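Local structure of PnpC (Pseudomonas putida, 3N9T) at the interface of chains A and B. The protein catalyses the iron(III)-dependent intradiol cleavage of the aromatic ring of hydroxyquinol by molecular oxygen, as a hydroxyquinol 1,2-dioxygenase. Residues are numbered along the deposited sequence; one frame, centred on the assembly and turned at random. Chains: chain A/B, PnpC.

Contact 1: the interface of chains A and B. Residues chain A 20, 23-24, 28; chain B 205, 208-209.
A:Phe28 lays its ring across the methyl group of B:Ala208, and A:Phe20 touches the neighbouring B:Ala209. The contact is part of the two-fold dimer interface. Chain A gives the start of helix 26-46 and the loop before it; chain B gives the end of helix 201-209. A:Phe28 carries much of the packing. Its CB sets CG anti to the backbone N (chi1 179°), which sends the ring away from helix 26-46 toward chain B. On one side of the ring, CD2 faces the carbonyl O of B:Ala208. Next along that side, CE2 lies 3.9 Å from B:Ala209 CA and also meets the methyl group of B:Ala208. At the tip, CZ lies 3.7 Å from B:Ala208 CB, and it approaches the carbonyl O of B:Met205 one turn earlier. The methyl carbon B:Ala208 CB sits 3.6 Å above the plane of the A:Phe28 ring, nearer the rim than the centre, as a CH-pi contact. A:Ser23 CB meets the edge of the same ring in its plane, so chain A itself supports the ring from that side. Across the interface A:Ser23 OG packs 3.6 Å from B:Ala209 CA. B:Ala209 CB comes in at a tilt above the rim of the A:Phe20 ring, 3.5 Å from CD1 and close to CE1. A:Pro24 adds its ring carbon CD, 3.4 Å from the carbonyl O of B:Ala208. The small side chains of B:Ala208 and B:Ala209 probably let the end of their helix come close to the two aromatic rings. Within chain A, a short bond probably helps to fix the loop shape between A:Phe20 and A:Ser23. The hydroxyl of A:Ser23 turns back toward the loop, with chi1 at -30°, well short of a staggered value. Its OG donates to A:Phe20 O over 2.6 Å, in the carbonyl plane and on a lone pair, with a C=O...donor angle of 138°.

Contact 2: the interface of chains A and B. Residues chain A 75-76, 79, 84-85, 88; chain B 53, 57.
Helix 50-65 of chain B packs here against helices 74-81 and 84-91 of chain A, in the helical N-terminal part of this intradiol dioxygenase. The main intruder is B:Trp53. Its CG lies anti to the backbone N (chi1 174°), which points the indole outward between the two chain A helices. The indole nitrogen B:Trp53 NE1 donates to the hydroxyl A:Ser79 OG over 2.8 Å. The bond is moderately bent, with 148° at the hydrogen. The acceptor lies near the ring plane, 11° out of it, and A:Ser79 CB also meets the indole edge in plane. A second bond of 2.6 Å joins A:Ser79 OG to A:Ser85 OG, in a direction the structure alone does not show. The two bonds together fix the A:Ser79 hydroxyl and link both chain A helices to the indole. Apolar groups lie to either side of the indole. On one side, B:Ile57 from the next turn of the same helix places CG1 3.5 Å above the plane of the B:Trp53 ring, toward its rim. A:Ile76 reaches the far end of the indole from that side too, with CG1 3.9 Å from B:Trp53 CH2; the two side chains cross at about a right angle. A:Val88 stands on the other side; A:Val84 CG1 lies only slightly above the plane, beyond CD1 and NE1. A:Val88 CG2 lies 3.9 Å from B:Trp53 CD1 and comes in at a slant. B:Ile57 continues the apolar seam beyond the indole. Its CG2 branch lies 3.8 Å from A:Ile76 CG1. Its other branch ends in CD1, 3.5 Å from the backbone A:Phe75 O. B:Trp53, B:Ile57, A:Phe75 and A:Ser79 are also residue positions that line the phospholipid pocket of this protein. The site thus lies in the helical dimer core, beside the lipid tunnel, with the strand-rich iron-binding parts of the two chains further out.

Contact 1: the interface of chains A and B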
ATOM      1  N   PHE A  20      17.943  -3.717   1.516  1.00 16.58           N
ATOM      2  CA  PHE A  20      17.947  -3.175   0.148  1.00 16.68           C
ATOM      3  C   PHE A  20      19.297  -2.617  -0.316  1.00 18.17           C
ATOM      4  O   PHE A  20      19.396  -2.234  -1.472  1.00 16.16           O
ATOM      5  CB  PHE A  20      16.854  -2.095   0.011  1.00 16.15           C
ATOM      6  CG  PHE A  20      15.433  -2.677  -0.000  1.00 13.44           C
ATOM      7  CD1 PHE A  20      14.873  -3.140  -1.191  1.00 13.42           C
ATOM      8  CD2 PHE A  20      14.714  -2.781   1.164  1.00 16.25           C
ATOM      9  CE1 PHE A  20      13.589  -3.679  -1.241  1.00 16.43           C
ATOM     10  CE2 PHE A  20      13.393  -3.322   1.160  1.00 12.71           C
ATOM     11  CZ  PHE A  20      12.847  -3.784  -0.058  1.00 17.26           C
ATOM     12  N   SER A  23      20.704  -3.542  -3.791  1.00 21.55           N
ATOM     13  CA  SER A  23      19.994  -3.330  -5.085  1.00 20.78           C
ATOM     14  C   SER A  23      20.992  -2.743  -6.091  1.00 19.61           C
ATOM     15  O   SER A  23      21.699  -1.803  -5.763  1.00 20.76           O
ATOM     16  CB  SER A  23      18.724  -2.399  -4.987  1.00 20.49           C
ATOM     17  OG  SER A  23      18.103  -2.504  -3.682  1.00 20.61           O
ATOM     18  N   PRO A  24      21.103  -3.363  -7.257  1.00 20.34           N
ATOM     19  CA  PRO A  24      21.977  -2.898  -8.359  1.00 21.47           C
ATOM     20  C   PRO A  24      21.582  -1.450  -8.772  1.00 20.98           C
ATOM     21  O   PRO A  24      22.454  -0.596  -8.968  1.00 21.17           O
ATOM     22  CB  PRO A  24      21.624  -3.893  -9.501  1.00 22.98           C
ATOM     23  CG  PRO A  24      21.027  -5.039  -8.874  1.00 20.86           C
ATOM     24  CD  PRO A  24      20.490  -4.675  -7.563  1.00 18.92           C
ATOM     25  N   PHE A  28      16.184   2.640  -7.152  1.00 16.46           N
ATOM     26  CA  PHE A  28      15.310   1.667  -6.523  1.00 16.73           C
ATOM     27  C   PHE A  28      15.697   1.470  -5.059  1.00 16.22           C
ATOM     28  O   PHE A  28      14.840   1.440  -4.161  1.00 15.62           O
ATOM     29  CB  PHE A  28      15.410   0.327  -7.263  1.00 16.08           C
ATOM     30  CG  PHE A  28      14.543  -0.742  -6.656  1.00 16.85           C
ATOM     31  CD1 PHE A  28      13.155  -0.740  -6.896  1.00 21.88           C
ATOM     32  CD2 PHE A  28      15.081  -1.689  -5.835  1.00 15.14           C
ATOM     33  CE1 PHE A  28      12.314  -1.708  -6.350  1.00 17.31           C
ATOM     34  CE2 PHE A  28      14.242  -2.691  -5.238  1.00 15.32           C
ATOM     35  CZ  PHE A  28      12.888  -2.707  -5.520  1.00 16.42           C
TER
ATOM     36  N   MET B 205      10.101  -7.723  -6.490  1.00 16.45           N
ATOM     37  CA  MET B 205      10.747  -6.793  -5.604  1.00 14.43           C
ATOM     38  C   MET B 205      12.072  -7.369  -5.026  1.00 13.77           C
ATOM     39  O   MET B 205      13.098  -6.681  -5.009  1.00 13.36           O
ATOM     40  CB  MET B 205       9.772  -6.432  -4.452  1.00 13.90           C
ATOM     41  CG  MET B 205      10.416  -5.474  -3.362  1.00 16.46           C
ATOM     42  SD  MET B 205       9.292  -5.416  -1.938  1.00 21.51           S
ATOM     43  CE  MET B 205       9.885  -6.958  -1.116  1.00 19.27           C
ATOM     44  N   ALA B 208      14.756  -7.317  -7.832  1.00 17.88           N
ATOM     45  CA  ALA B 208      15.256  -5.968  -7.981  1.00 18.03           C
ATOM     46  C   ALA B 208      16.147  -5.556  -6.824  1.00 19.00           C
ATOM     47  O   ALA B 208      17.124  -4.815  -7.015  1.00 19.15           O
ATOM     48  CB  ALA B 208      14.098  -4.993  -8.122  1.00 19.10           C
ATOM     49  N   ALA B 209      15.863  -6.065  -5.613  1.00 16.37           N
ATOM     50  CA  ALA B 209      16.671  -5.692  -4.448  1.00 16.55           C
ATOM     51  C   ALA B 209      17.990  -6.456  -4.314  1.00 16.14           C
ATOM     52  O   ALA B 209      18.794  -6.177  -3.427  1.00 15.57           O
ATOM     53  CB  ALA B 209      15.817  -5.931  -3.138  1.00 12.91           C
TER

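Contact 2: the interface of chains A and B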
ATOM      1  N   PHE A  75      -6.806   1.364  -7.025  1.00 16.33           N
ATOM      2  CA  PHE A  75      -5.536   1.883  -6.430  1.00 16.80           C
ATOM      3  C   PHE A  75      -5.285   3.350  -6.808  1.00 14.64           C
ATOM      4  O   PHE A  75      -4.791   4.125  -5.982  1.00 13.59           O
ATOM      5  CB  PHE A  75      -4.265   1.018  -6.671  1.00 15.96           C
ATOM      6  CG  PHE A  75      -4.001   0.069  -5.513  1.00 17.71           C
ATOM      7  CD1 PHE A  75      -4.215  -1.291  -5.666  1.00 13.70           C
ATOM      8  CD2 PHE A  75      -3.640   0.568  -4.215  1.00 11.74           C
ATOM      9  CE1 PHE A  75      -4.109  -2.181  -4.573  1.00 14.77           C
ATOM     10  CE2 PHE A  75      -3.482  -0.312  -3.134  1.00 17.43           C
ATOM     11  CZ  PHE A  75      -3.720  -1.691  -3.290  1.00 12.79           C
ATOM     12  N   ILE A  76      -5.560   3.710  -8.071  1.00 14.13           N
ATOM     13  CA  ILE A  76      -5.435   5.103  -8.499  1.00 13.16           C
ATOM     14  C   ILE A  76      -6.434   5.950  -7.713  1.00 14.34           C
ATOM     15  O   ILE A  76      -6.097   7.013  -7.192  1.00 13.02           O
ATOM     16  CB  ILE A  76      -5.649   5.244 -10.001  1.00 15.38           C
ATOM     17  CG1 ILE A  76      -4.512   4.514 -10.742  1.00 14.49           C
ATOM     18  CG2 ILE A  76      -5.752   6.760 -10.416  1.00 12.45           C
ATOM     19  CD1 ILE A  76      -4.477   4.746 -12.291  1.00 22.94           C
ATOM     20  N   SER A  79      -4.975   6.432  -4.335  1.00 10.35           N
ATOM     21  CA  SER A  79      -3.902   7.478  -4.506  1.00 11.45           C
ATOM     22  C   SER A  79      -4.519   8.868  -4.612  1.00 12.88           C
ATOM     23  O   SER A  79      -4.068   9.820  -3.930  1.00 12.75           O
ATOM     24  CB  SER A  79      -3.064   7.224  -5.802  1.00  9.87           C
ATOM     25  OG  SER A  79      -2.087   8.260  -5.961  1.00 12.09           O
ATOM     26  N   VAL A  84      -2.122  11.680  -2.918  1.00 11.81           N
ATOM     27  CA  VAL A  84      -0.840  11.291  -3.462  1.00 12.88           C
ATOM     28  C   VAL A  84      -0.746  11.671  -4.957  1.00 11.23           C
ATOM     29  O   VAL A  84       0.276  12.165  -5.385  1.00 13.20           O
ATOM     30  CB  VAL A  84      -0.576   9.793  -3.257  1.00 12.27           C
ATOM     31  CG1 VAL A  84       0.720   9.406  -3.973  1.00 13.00           C
ATOM     32  CG2 VAL A  84      -0.387   9.516  -1.758  1.00 12.33           C
ATOM     33  N   SER A  85      -1.821  11.540  -5.705  1.00 11.44           N
ATOM     34  CA  SER A  85      -1.727  11.810  -7.141  1.00 12.63           C
ATOM     35  C   SER A  85      -1.436  13.295  -7.364  1.00 12.19           C
ATOM     36  O   SER A  85      -0.630  13.639  -8.211  1.00 11.00           O
ATOM     37  CB  SER A  85      -3.020  11.409  -7.825  1.00 12.92           C
ATOM     38  OG  SER A  85      -3.337  10.093  -7.405  1.00 15.21           O
ATOM     39  N   VAL A  88       2.172  14.131  -6.404  1.00 13.41           N
ATOM     40  CA  VAL A  88       3.101  13.669  -7.443  1.00 13.74           C
ATOM     41  C   VAL A  88       3.090  14.651  -8.654  1.00 15.00           C
ATOM     42  O   VAL A  88       4.152  15.027  -9.223  1.00 13.17           O
ATOM     43  CB  VAL A  88       2.794  12.174  -7.852  1.00 15.01           C
ATOM     44  CG1 VAL A  88       3.449  11.750  -9.177  1.00 14.63           C
ATOM     45  CG2 VAL A  88       3.238  11.203  -6.689  1.00 10.94           C
TER
ATOM     46  N   TRP B  53       5.459   6.364  -9.814  1.00 14.57           N
ATOM     47  CA  TRP B  53       4.127   6.281  -9.228  1.00 14.10           C
ATOM     48  C   TRP B  53       3.316   5.213  -9.985  1.00 14.66           C
ATOM     49  O   TRP B  53       2.695   4.331  -9.337  1.00 14.99           O
ATOM     50  CB  TRP B  53       3.462   7.648  -9.300  1.00 14.63           C
ATOM     51  CG  TRP B  53       2.015   7.663  -8.850  1.00 16.93           C
ATOM     52  CD1 TRP B  53       1.539   7.769  -7.553  1.00 15.66           C
ATOM     53  CD2 TRP B  53       0.871   7.468  -9.689  1.00 16.88           C
ATOM     54  NE1 TRP B  53       0.153   7.667  -7.561  1.00 12.04           N
ATOM     55  CE2 TRP B  53      -0.273   7.529  -8.863  1.00 16.93           C
ATOM     56  CE3 TRP B  53       0.699   7.310 -11.077  1.00 16.76           C
ATOM     57  CZ2 TRP B  53      -1.578   7.401  -9.377  1.00 13.50           C
ATOM     58  CZ3 TRP B  53      -0.599   7.174 -11.586  1.00 19.35           C
ATOM     59  CH2 TRP B  53      -1.719   7.217 -10.722  1.00 18.80           C
ATOM     60  N   ILE B  57       1.657   1.860  -8.502  1.00 15.17           N
ATOM     61  CA  ILE B  57       0.244   1.489  -8.773  1.00 15.21           C
ATOM     62  C   ILE B  57       0.157   0.081  -9.418  1.00 14.98           C
ATOM     63  O   ILE B  57      -0.620  -0.762  -8.974  1.00 15.90           O
ATOM     64  CB  ILE B  57      -0.495   2.555  -9.692  1.00 15.18           C
ATOM     65  CG1 ILE B  57      -0.724   3.910  -8.938  1.00 12.44           C
ATOM     66  CG2 ILE B  57      -1.775   1.997 -10.183  1.00 14.08           C
ATOM     67  CD1 ILE B  57      -1.779   3.819  -7.793  1.00  9.59           C
TER

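Contact 1 and contact 2 belong to one two-fold interface, with the centres of their C-alpha atoms about 21 Å apart. They share no residue or helix. Each has a twin with the chains exchanged, so the dimer holds both pairings twice. Contact 1 joins the first part of one chain to a helix that lies later in the sequence of the other. Contact 2 joins N-terminal helices of both chains. Both include positions of the phospholipid pocket, B:Ala208 in contact 1 and several in contact 2. This may couple dimer packing to lipid binding, but the structure alone does not show it.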